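Local coordinates for Melibiose/raffinose/stachyose-binding protein MelE (Bacillus subtilis subsp. subtilis str. 168, PDB 4R6H), which binds melibiose, raffinose and stachyose as the solute-binding subunit of the MelEDC-MsmX ABC transporter that imports them, at residues A[225-239]-A[394-408]. Sequence-based numbering, arbitrary orientation.
Sequences WSKFTYLSEILKQMQ and LAADILAPQDISQKL
Lys-236 NZ is gripped by three oxygens: it forms a salt bridge with Asp-397 OD1 (2.8 Å), donates to Gln-239 OE1 one turn along its own helix, and donates a hydrogen bond to a water. The bond to Gln-239 OE1 lies in the carbonyl plane on a lone pair. That water donates in turn to the carbonyls of Leu-394 and Leu-399, tying the ammonium to the last turn of helix 383-395 and to the loop that follows it. Gln-239 NE2 adds a second bond to Asp-397 OD1 (3.2 Å), meeting it from above the carboxylate plane. Asp-397 has the positive phi of a Schellman motif closing helix 383-395, a turn consistent with its carboxylate facing helix 229-239. Lys-236 CG is anti to the backbone N (chi1 -171°) and the chain bends at chi2, which lays Lys-236 CD against Leu-394 CD2 at 3.9 Å.

Farther along, helix 229-239 crosses helix 401-408 in a roughly antiparallel sense, at 141° and 8.6 Å between axes. Pro-401, in the first turn after the N-cap Ala-400, is a knob in the hole formed by Thr-229, Ser-232, Glu-233 and Lys-236; its CB lies 3.8 Å from Ser-232 CB. Next to it the hydroxyls Thr-229 OG1 and Ser-405 OG share a hydrogen bond of 2.7 Å. A water joins Ser-405 OG to Ser-232 OG, which also bonds Tyr-198 OH. At the far end Leu-408 CB sits over one face of the Trp-225 indole, 3.9 Å from the centroid of its six-membered ring, in a CH-pi contact, while Leu-408 CD1 reaches Phe-228 CD2 at 3.7 Å.

Bonded to both Asp-397 OD1 and Gln-239 OE1, the ammonium would be expected to offset the closeness of these two acceptors and so fasten the loop between the last two helices to helix 229-240.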
ATOM      1  N   TRP A 225     -16.214   2.466 -17.737  1.00 23.86           N
ATOM      2  CA  TRP A 225     -14.957   1.726 -17.767  1.00 23.56           C
ATOM      3  C   TRP A 225     -14.166   1.949 -19.048  1.00 22.09           C
ATOM      4  O   TRP A 225     -12.990   1.606 -19.131  1.00 23.85           O
ATOM      5  CB  TRP A 225     -15.182   0.243 -17.426  1.00 32.82           C
ATOM      6  CG  TRP A 225     -15.394   0.125 -15.942  1.00 26.86           C
ATOM      7  CD1 TRP A 225     -16.565   0.278 -15.256  1.00 27.07           C
ATOM      8  CD2 TRP A 225     -14.371  -0.074 -14.957  1.00 26.11           C
ATOM      9  NE1 TRP A 225     -16.329   0.161 -13.894  1.00 25.21           N
ATOM     10  CE2 TRP A 225     -14.994  -0.062 -13.693  1.00 24.52           C
ATOM     11  CE3 TRP A 225     -12.992  -0.293 -15.028  1.00 22.44           C
ATOM     12  CZ2 TRP A 225     -14.273  -0.237 -12.502  1.00 24.44           C
ATOM     13  CZ3 TRP A 225     -12.272  -0.472 -13.858  1.00 24.61           C
ATOM     14  CH2 TRP A 225     -12.922  -0.425 -12.606  1.00 24.74           C
ATOM     15  N   SER A 226     -14.799   2.543 -20.062  1.00 21.22           N
ATOM     16  CA  SER A 226     -14.052   2.989 -21.219  1.00 19.64           C
ATOM     17  C   SER A 226     -12.910   3.953 -20.850  1.00 23.72           C
ATOM     18  O   SER A 226     -11.888   4.020 -21.562  1.00 23.82           O
ATOM     19  CB  SER A 226     -14.997   3.646 -22.250  1.00 21.52           C
ATOM     20  OG  SER A 226     -15.577   4.818 -21.720  1.00 24.71           O
ATOM     21  N   LYS A 227     -13.031   4.653 -19.711  1.00 21.35           N
ATOM     22  CA  LYS A 227     -11.997   5.569 -19.255  1.00 23.49           C
ATOM     23  C   LYS A 227     -10.782   4.843 -18.640  1.00 25.89           C
ATOM     24  O   LYS A 227      -9.732   5.440 -18.444  1.00 25.04           O
ATOM     25  CB  LYS A 227     -12.598   6.552 -18.232  1.00 24.95           C
ATOM     26  CG  LYS A 227     -13.637   7.469 -18.865  1.00 29.46           C
ATOM     27  CD  LYS A 227     -14.272   8.441 -17.893  1.00 33.50           C
ATOM     28  CE  LYS A 227     -14.927   9.586 -18.666  1.00 50.67           C
ATOM     29  NZ  LYS A 227     -16.343   9.754 -18.253  1.00 54.52           N
ATOM     30  N   PHE A 228     -10.942   3.569 -18.348  1.00 19.90           N
ATOM     31  CA  PHE A 228      -9.899   2.759 -17.740  1.00 21.23           C
ATOM     32  C   PHE A 228      -9.037   2.106 -18.830  1.00 19.58           C
ATOM     33  O   PHE A 228      -7.943   1.614 -18.535  1.00 22.46           O
ATOM     34  CB  PHE A 228     -10.527   1.665 -16.876  1.00 21.37           C
ATOM     35  CG  PHE A 228      -9.637   1.146 -15.762  1.00 20.61           C
ATOM     36  CD1 PHE A 228      -9.575   1.841 -14.583  1.00 24.67           C
ATOM     37  CD2 PHE A 228      -8.924  -0.054 -15.886  1.00 21.51           C
ATOM     38  CE1 PHE A 228      -8.812   1.375 -13.531  1.00 26.19           C
ATOM     39  CE2 PHE A 228      -8.141  -0.510 -14.829  1.00 23.41           C
ATOM     40  CZ  PHE A 228      -8.094   0.204 -13.666  1.00 23.99           C
ATOM     41  N   THR A 229      -9.518   2.047 -20.078  1.00 17.75           N
ATOM     42  CA  THR A 229      -8.837   1.283 -21.113  1.00 18.90           C
ATOM     43  C   THR A 229      -7.405   1.704 -21.364  1.00 17.58           C
ATOM     44  O   THR A 229      -6.540   0.871 -21.713  1.00 18.46           O
ATOM     45  CB  THR A 229      -9.652   1.365 -22.449  1.00 20.24           C
ATOM     46  OG1 THR A 229     -11.008   0.976 -22.180  1.00 20.52           O
ATOM     47  CG2 THR A 229      -9.086   0.518 -23.526  1.00 23.47           C
ATOM     48  N   TYR A 230      -7.198   3.001 -21.182  1.00 18.63           N
ATOM     49  CA  TYR A 230      -5.831   3.548 -21.275  1.00 19.62           C
ATOM     50  C   TYR A 230      -4.765   2.717 -20.560  1.00 17.57           C
ATOM     51  O   TYR A 230      -3.707   2.425 -21.127  1.00 20.10           O
ATOM     52  CB  TYR A 230      -5.829   4.977 -20.731  1.00 19.14           C
ATOM     53  CG  TYR A 230      -4.481   5.621 -20.654  1.00 18.59           C
ATOM     54  CD1 TYR A 230      -3.911   6.222 -21.751  1.00 22.81           C
ATOM     55  CD2 TYR A 230      -3.772   5.677 -19.448  1.00 20.52           C
ATOM     56  CE1 TYR A 230      -2.667   6.858 -21.674  1.00 25.61           C
ATOM     57  CE2 TYR A 230      -2.527   6.304 -19.388  1.00 21.34           C
ATOM     58  CZ  TYR A 230      -1.996   6.891 -20.472  1.00 23.17           C
ATOM     59  OH  TYR A 230      -0.754   7.482 -20.365  1.00 23.91           O
ATOM     60  N   LEU A 231      -5.073   2.281 -19.337  1.00 19.33           N
ATOM     61  CA  LEU A 231      -4.062   1.503 -18.619  1.00 17.38           C
ATOM     62  C   LEU A 231      -3.758   0.136 -19.222  1.00 18.65           C
ATOM     63  O   LEU A 231      -2.616  -0.364 -19.178  1.00 19.86           O
ATOM     64  CB  LEU A 231      -4.444   1.335 -17.143  1.00 18.78           C
ATOM     65  CG  LEU A 231      -4.563   2.657 -16.375  1.00 21.68           C
ATOM     66  CD1 LEU A 231      -5.123   2.378 -14.998  1.00 25.83           C
ATOM     67  CD2 LEU A 231      -3.248   3.378 -16.338  1.00 22.68           C
ATOM     68  N   SER A 232      -4.782  -0.466 -19.818  1.00 19.18           N
ATOM     69  CA  SER A 232      -4.556  -1.719 -20.503  1.00 18.86           C
ATOM     70  C   SER A 232      -3.757  -1.537 -21.829  1.00 17.40           C
ATOM     71  O   SER A 232      -2.925  -2.384 -22.190  1.00 19.68           O
ATOM     72  CB  SER A 232      -5.887  -2.401 -20.793  1.00 20.18           C
ATOM     73  OG  SER A 232      -6.485  -2.871 -19.567  1.00 20.05           O
ATOM     74  N   GLU A 233      -4.054  -0.435 -22.509  1.00 18.55           N
ATOM     75  CA  GLU A 233      -3.305  -0.082 -23.718  1.00 21.68           C
ATOM     76  C   GLU A 233      -1.827   0.137 -23.413  1.00 19.40           C
ATOM     77  O   GLU A 233      -0.963  -0.377 -24.135  1.00 19.95           O
ATOM     78  CB  GLU A 233      -3.921   1.105 -24.433  1.00 20.30           C
ATOM     79  CG  GLU A 233      -5.215   0.695 -25.124  1.00 26.91           C
ATOM     80  CD  GLU A 233      -6.002   1.866 -25.583  1.00 33.35           C
ATOM     81  OE1 GLU A 233      -6.132   2.827 -24.816  1.00 41.32           O
ATOM     82  OE2 GLU A 233      -6.468   1.822 -26.717  1.00 40.85           O
ATOM     83  N   ILE A 234      -1.548   0.862 -22.339  1.00 18.98           N
ATOM     84  CA  ILE A 234      -0.165   1.097 -21.952  1.00 19.57           C
ATOM     85  C   ILE A 234       0.541  -0.227 -21.638  1.00 20.07           C
ATOM     86  O   ILE A 234       1.651  -0.509 -22.074  1.00 18.92           O
ATOM     87  CB  ILE A 234      -0.086   2.052 -20.759  1.00 19.06           C
ATOM     88  CG1 ILE A 234      -0.507   3.484 -21.129  1.00 21.21           C
ATOM     89  CG2 ILE A 234       1.358   2.041 -20.233  1.00 20.47           C
ATOM     90  CD1 ILE A 234       0.314   4.118 -22.257  1.00 22.63           C
ATOM     91  N   LEU A 235      -0.132  -1.105 -20.893  1.00 17.70           N
ATOM     92  CA  LEU A 235       0.470  -2.396 -20.542  1.00 19.62           C
ATOM     93  C   LEU A 235       0.748  -3.245 -21.792  1.00 17.71           C
ATOM     94  O   LEU A 235       1.778  -3.851 -21.921  1.00 19.04           O
ATOM     95  CB  LEU A 235      -0.413  -3.148 -19.526  1.00 20.21           C
ATOM     96  CG  LEU A 235       0.191  -4.398 -18.872  1.00 23.77           C
ATOM     97  CD1 LEU A 235       1.538  -4.075 -18.248  1.00 23.95           C
ATOM     98  CD2 LEU A 235      -0.802  -4.999 -17.858  1.00 22.77           C
ATOM     99  N   LYS A 236      -0.180  -3.214 -22.739  1.00 18.09           N
ATOM    100  CA  LYS A 236      -0.026  -3.922 -23.988  1.00 20.45           C
ATOM    101  C   LYS A 236       1.091  -3.320 -24.843  1.00 17.97           C
ATOM    102  O   LYS A 236       1.850  -4.099 -25.417  1.00 20.06           O
ATOM    103  CB  LYS A 236      -1.356  -3.958 -24.756  1.00 20.29           C
ATOM    104  CG  LYS A 236      -1.287  -4.894 -25.983  1.00 22.86           C
ATOM    105  CD  LYS A 236      -1.195  -6.345 -25.514  1.00 33.96           C
ATOM    106  CE  LYS A 236      -1.195  -7.314 -26.682  1.00 52.96           C
ATOM    107  NZ  LYS A 236      -1.161  -8.707 -26.181  1.00 43.01           N
ATOM    108  N   GLN A 237       1.189  -1.993 -24.864  1.00 19.88           N
ATOM    109  CA  GLN A 237       2.352  -1.320 -25.488  1.00 18.75           C
ATOM    110  C   GLN A 237       3.666  -1.786 -24.904  1.00 23.70           C
ATOM    111  O   GLN A 237       4.614  -2.170 -25.608  1.00 23.26           O
ATOM    112  CB  GLN A 237       2.243   0.171 -25.324  1.00 21.61           C
ATOM    113  CG  GLN A 237       1.154   0.779 -26.135  1.00 24.36           C
ATOM    114  CD  GLN A 237       0.926   2.219 -25.761  1.00 25.10           C
ATOM    115  OE1 GLN A 237       1.861   2.941 -25.319  1.00 24.60           O
ATOM    116  NE2 GLN A 237      -0.310   2.666 -25.932  1.00 28.09           N
ATOM    117  N   MET A 238       3.727  -1.840 -23.583  1.00 20.98           N
ATOM    118  CA  MET A 238       4.963  -2.274 -22.944  1.00 21.23           C
ATOM    119  C   MET A 238       5.286  -3.704 -23.313  1.00 22.64           C
ATOM    120  O   MET A 238       6.420  -4.044 -23.563  1.00 23.88           O
ATOM    121  CB  MET A 238       4.834  -2.141 -21.411  1.00 22.05           C
ATOM    122  CG  MET A 238       4.668  -0.709 -20.978  1.00 20.53           C
ATOM    123  SD  MET A 238       4.279  -0.589 -19.195  1.00 24.77           S
ATOM    124  CE  MET A 238       4.494   1.157 -18.916  1.00 24.22           C
ATOM    125  N   GLN A 239       4.289  -4.584 -23.317  1.00 19.58           N
ATOM    126  CA  GLN A 239       4.538  -5.953 -23.725  1.00 23.28           C
ATOM    127  C   GLN A 239       5.025  -6.023 -25.179  1.00 28.37           C
ATOM    128  O   GLN A 239       6.057  -6.607 -25.502  1.00 24.99           O
ATOM    129  CB  GLN A 239       3.264  -6.767 -23.555  1.00 24.26           C
ATOM    130  CG  GLN A 239       3.424  -8.229 -23.897  1.00 29.64           C
ATOM    131  CD  GLN A 239       2.100  -8.897 -24.214  1.00 30.97           C
ATOM    132  OE1 GLN A 239       1.332  -8.396 -25.035  1.00 43.22           O
ATOM    133  NE2 GLN A 239       1.840 -10.030 -23.586  1.00 39.76           N
ATOM    134  N   LEU A 394      -4.195 -10.336 -20.085  1.00 20.93           N
ATOM    135  CA  LEU A 394      -3.612  -9.469 -21.088  1.00 22.25           C
ATOM    136  C   LEU A 394      -2.196  -9.959 -21.386  1.00 23.95           C
ATOM    137  O   LEU A 394      -1.837 -10.183 -22.555  1.00 22.93           O
ATOM    138  CB  LEU A 394      -3.591  -8.015 -20.583  1.00 22.73           C
ATOM    139  CG  LEU A 394      -2.991  -6.990 -21.555  1.00 22.21           C
ATOM    140  CD1 LEU A 394      -3.442  -5.626 -21.065  1.00 24.78           C
ATOM    141  CD2 LEU A 394      -1.454  -6.985 -21.652  1.00 30.29           C
ATOM    142  N   ALA A 395      -1.394 -10.188 -20.350  1.00 24.00           N
ATOM    143  CA  ALA A 395       0.006 -10.548 -20.566  1.00 25.27           C
ATOM    144  C   ALA A 395       0.126 -11.885 -21.275  1.00 30.81           C
ATOM    145  O   ALA A 395       1.094 -12.133 -22.017  1.00 32.77           O
ATOM    146  CB  ALA A 395       0.778 -10.588 -19.246  1.00 26.23           C
ATOM    147  N   ALA A 396      -0.856 -12.756 -21.033  1.00 24.82           N
ATOM    148  CA  ALA A 396      -0.876 -14.070 -21.657  1.00 30.25           C
ATOM    149  C   ALA A 396      -1.564 -14.057 -23.045  1.00 24.47           C
ATOM    150  O   ALA A 396      -1.722 -15.103 -23.642  1.00 26.74           O
ATOM    151  CB  ALA A 396      -1.558 -15.059 -20.731  1.00 27.70           C
ATOM    152  N   ASP A 397      -1.962 -12.899 -23.548  1.00 24.29           N
ATOM    153  CA  ASP A 397      -2.556 -12.743 -24.875  1.00 27.68           C
ATOM    154  C   ASP A 397      -3.925 -13.410 -24.991  1.00 27.77           C
ATOM    155  O   ASP A 397      -4.401 -13.712 -26.113  1.00 35.13           O
ATOM    156  CB  ASP A 397      -1.616 -13.223 -26.007  1.00 34.73           C
ATOM    157  CG  ASP A 397      -0.328 -12.415 -26.094  1.00 60.97           C
ATOM    158  OD1 ASP A 397      -0.280 -11.285 -25.573  1.00 36.96           O
ATOM    159  OD2 ASP A 397       0.645 -12.917 -26.697  1.00 50.61           O
ATOM    160  N   ILE A 398      -4.594 -13.561 -23.857  1.00 22.39           N
ATOM    161  CA  ILE A 398      -5.953 -14.135 -23.812  1.00 24.82           C
ATOM    162  C   ILE A 398      -7.031 -13.047 -24.043  1.00 29.73           C
ATOM    163  O   ILE A 398      -8.021 -13.301 -24.737  1.00 30.46           O
ATOM    164  CB  ILE A 398      -6.212 -14.870 -22.496  1.00 25.92           C
ATOM    165  CG1 ILE A 398      -5.263 -16.064 -22.350  1.00 30.85           C
ATOM    166  CG2 ILE A 398      -7.660 -15.340 -22.396  1.00 31.26           C
ATOM    167  CD1 ILE A 398      -5.158 -16.594 -20.939  1.00 33.72           C
ATOM    168  N   LEU A 399      -6.833 -11.843 -23.474  1.00 23.86           N
ATOM    169  CA  LEU A 399      -7.785 -10.741 -23.587  1.00 22.94           C
ATOM    170  C   LEU A 399      -7.078  -9.519 -24.155  1.00 25.88           C
ATOM    171  O   LEU A 399      -5.932  -9.238 -23.777  1.00 26.56           O
ATOM    172  CB  LEU A 399      -8.342 -10.339 -22.233  1.00 24.68           C
ATOM    173  CG  LEU A 399      -9.285 -11.317 -21.569  1.00 28.38           C
ATOM    174  CD1 LEU A 399      -9.876 -10.692 -20.307  1.00 29.86           C
ATOM    175  CD2 LEU A 399     -10.372 -11.782 -22.534  1.00 32.67           C
ATOM    176  N   ALA A 400      -7.798  -8.775 -24.986  1.00 24.01           N
ATOM    177  CA  ALA A 400      -7.330  -7.512 -25.570  1.00 30.33           C
ATOM    178  C   ALA A 400      -7.830  -6.338 -24.728  1.00 23.18           C
ATOM    179  O   ALA A 400      -8.814  -6.452 -23.999  1.00 21.96           O
ATOM    180  CB  ALA A 400      -7.870  -7.394 -26.996  1.00 34.47           C
ATOM    181  N   PRO A 401      -7.137  -5.170 -24.808  1.00 23.97           N
ATOM    182  CA  PRO A 401      -7.521  -4.047 -23.953  1.00 24.10           C
ATOM    183  C   PRO A 401      -8.990  -3.643 -23.966  1.00 21.03           C
ATOM    184  O   PRO A 401      -9.554  -3.377 -22.903  1.00 24.02           O
ATOM    185  CB  PRO A 401      -6.647  -2.907 -24.491  1.00 25.86           C
ATOM    186  CG  PRO A 401      -5.434  -3.592 -24.963  1.00 22.20           C
ATOM    187  CD  PRO A 401      -5.919  -4.870 -25.590  1.00 25.67           C
ATOM    188  N   GLN A 402      -9.606  -3.562 -25.160  1.00 22.15           N
ATOM    189  CA  GLN A 402     -11.029  -3.163 -25.203  1.00 26.70           C
ATOM    190  C   GLN A 402     -11.958  -4.147 -24.470  1.00 31.31           C
ATOM    191  O   GLN A 402     -12.896  -3.751 -23.759  1.00 33.24           O
ATOM    192  CB  GLN A 402     -11.498  -2.966 -26.659  1.00 32.67           C
ATOM    193  CG  GLN A 402     -10.721  -1.903 -27.449  1.00 28.00           C
ATOM    194  CD  GLN A 402     -10.757  -0.491 -26.844  1.00 24.68           C
ATOM    195  OE1 GLN A 402     -11.704  -0.130 -26.170  1.00 27.75           O
ATOM    196  NE2 GLN A 402      -9.695   0.295 -27.064  1.00 27.36           N
ATOM    197  N   ASP A 403     -11.661  -5.437 -24.582  1.00 27.44           N
ATOM    198  CA  ASP A 403     -12.465  -6.444 -23.906  1.00 27.54           C
ATOM    199  C   ASP A 403     -12.277  -6.458 -22.385  1.00 30.29           C
ATOM    200  O   ASP A 403     -13.185  -6.785 -21.625  1.00 29.18           O
ATOM    201  CB  ASP A 403     -12.171  -7.815 -24.519  1.00 35.17           C
ATOM    202  CG  ASP A 403     -12.512  -7.845 -26.017  1.00 41.31           C
ATOM    203  OD1 ASP A 403     -13.561  -7.272 -26.395  1.00 45.55           O
ATOM    204  OD2 ASP A 403     -11.731  -8.398 -26.811  1.00 54.95           O
ATOM    205  N   ILE A 404     -11.095  -6.071 -21.925  1.00 28.51           N
ATOM    206  CA  ILE A 404     -10.837  -5.963 -20.478  1.00 27.40           C
ATOM    207  C   ILE A 404     -11.733  -4.933 -19.785  1.00 25.69           C
ATOM    208  O   ILE A 404     -12.265  -5.162 -18.710  1.00 22.93           O
ATOM    209  CB  ILE A 404      -9.336  -5.673 -20.233  1.00 25.48           C
ATOM    210  CG1 ILE A 404      -8.557  -6.939 -20.581  1.00 28.61           C
ATOM    211  CG2 ILE A 404      -9.080  -5.242 -18.795  1.00 25.24           C
ATOM    212  CD1 ILE A 404      -7.072  -6.752 -20.707  1.00 29.56           C
ATOM    213  N   SER A 405     -11.903  -3.767 -20.387  1.00 25.93           N
ATOM    214  CA  SER A 405     -12.723  -2.750 -19.763  1.00 29.19           C
ATOM    215  C   SER A 405     -14.164  -3.212 -19.657  1.00 23.15           C
ATOM    216  O   SER A 405     -14.839  -2.909 -18.697  1.00 27.63           O
ATOM    217  CB  SER A 405     -12.606  -1.428 -20.515  1.00 29.35           C
ATOM    218  OG  SER A 405     -11.278  -0.954 -20.333  1.00 25.14           O
ATOM    219  N   GLN A 406     -14.616  -4.023 -20.605  1.00 30.95           N
ATOM    220  CA  GLN A 406     -15.977  -4.513 -20.515  1.00 30.78           C
ATOM    221  C   GLN A 406     -16.136  -5.503 -19.357  1.00 31.60           C
ATOM    222  O   GLN A 406     -17.094  -5.414 -18.569  1.00 29.30           O
ATOM    223  CB  GLN A 406     -16.391  -5.114 -21.845  1.00 35.24           C
ATOM    224  CG  GLN A 406     -16.486  -4.032 -22.911  1.00 49.02           C
ATOM    225  CD  GLN A 406     -16.970  -4.562 -24.237  1.00 94.63           C
ATOM    226  OE1 GLN A 406     -17.970  -4.094 -24.780  1.00118.67           O
ATOM    227  NE2 GLN A 406     -16.262  -5.549 -24.766  1.00 52.18           N
ATOM    228  N   LYS A 407     -15.173  -6.405 -19.219  1.00 31.26           N
ATOM    229  CA  LYS A 407     -15.158  -7.304 -18.057  1.00 26.53           C
ATOM    230  C   LYS A 407     -15.077  -6.580 -16.724  1.00 26.46           C
ATOM    231  O   LYS A 407     -15.762  -6.923 -15.747  1.00 22.62           O
ATOM    232  CB  LYS A 407     -13.999  -8.260 -18.203  1.00 23.45           C
ATOM    233  CG  LYS A 407     -13.772  -9.205 -17.022  1.00 31.28           C
ATOM    234  CD  LYS A 407     -14.707 -10.407 -17.073  1.00 58.41           C
ATOM    235  CE  LYS A 407     -14.540 -11.343 -15.876  1.00 67.19           C
ATOM    236  NZ  LYS A 407     -13.154 -11.873 -15.725  1.00 80.91           N
ATOM    237  N   LEU A 408     -14.227  -5.557 -16.642  1.00 21.68           N
ATOM    238  CA  LEU A 408     -14.139  -4.833 -15.415  1.00 21.71           C
ATOM    239  C   LEU A 408     -15.479  -4.218 -15.011  1.00 23.36           C
ATOM    240  O   LEU A 408     -15.807  -4.205 -13.849  1.00 24.00           O
ATOM    241  CB  LEU A 408     -13.025  -3.772 -15.449  1.00 23.15           C
ATOM    242  CG  LEU A 408     -11.625  -4.406 -15.493  1.00 23.21           C
ATOM    243  CD1 LEU A 408     -10.635  -3.326 -15.960  1.00 25.39           C
ATOM    244  CD2 LEU A 408     -11.165  -4.987 -14.173  1.00 28.70           C
TER
HETATM  245  O   HOH W   1      -8.566  -1.429 -18.853  0.50 20.40           O
HETATM  246  O   HOH W   2     -12.550   1.434 -24.210  1.00 21.11           O
HETATM  247  O   HOH W   3      -7.320  -1.171 -28.225  1.00 30.27           O
HETATM  248  O   HOH W   4      -3.388  -9.382 -24.804  1.00 39.43           O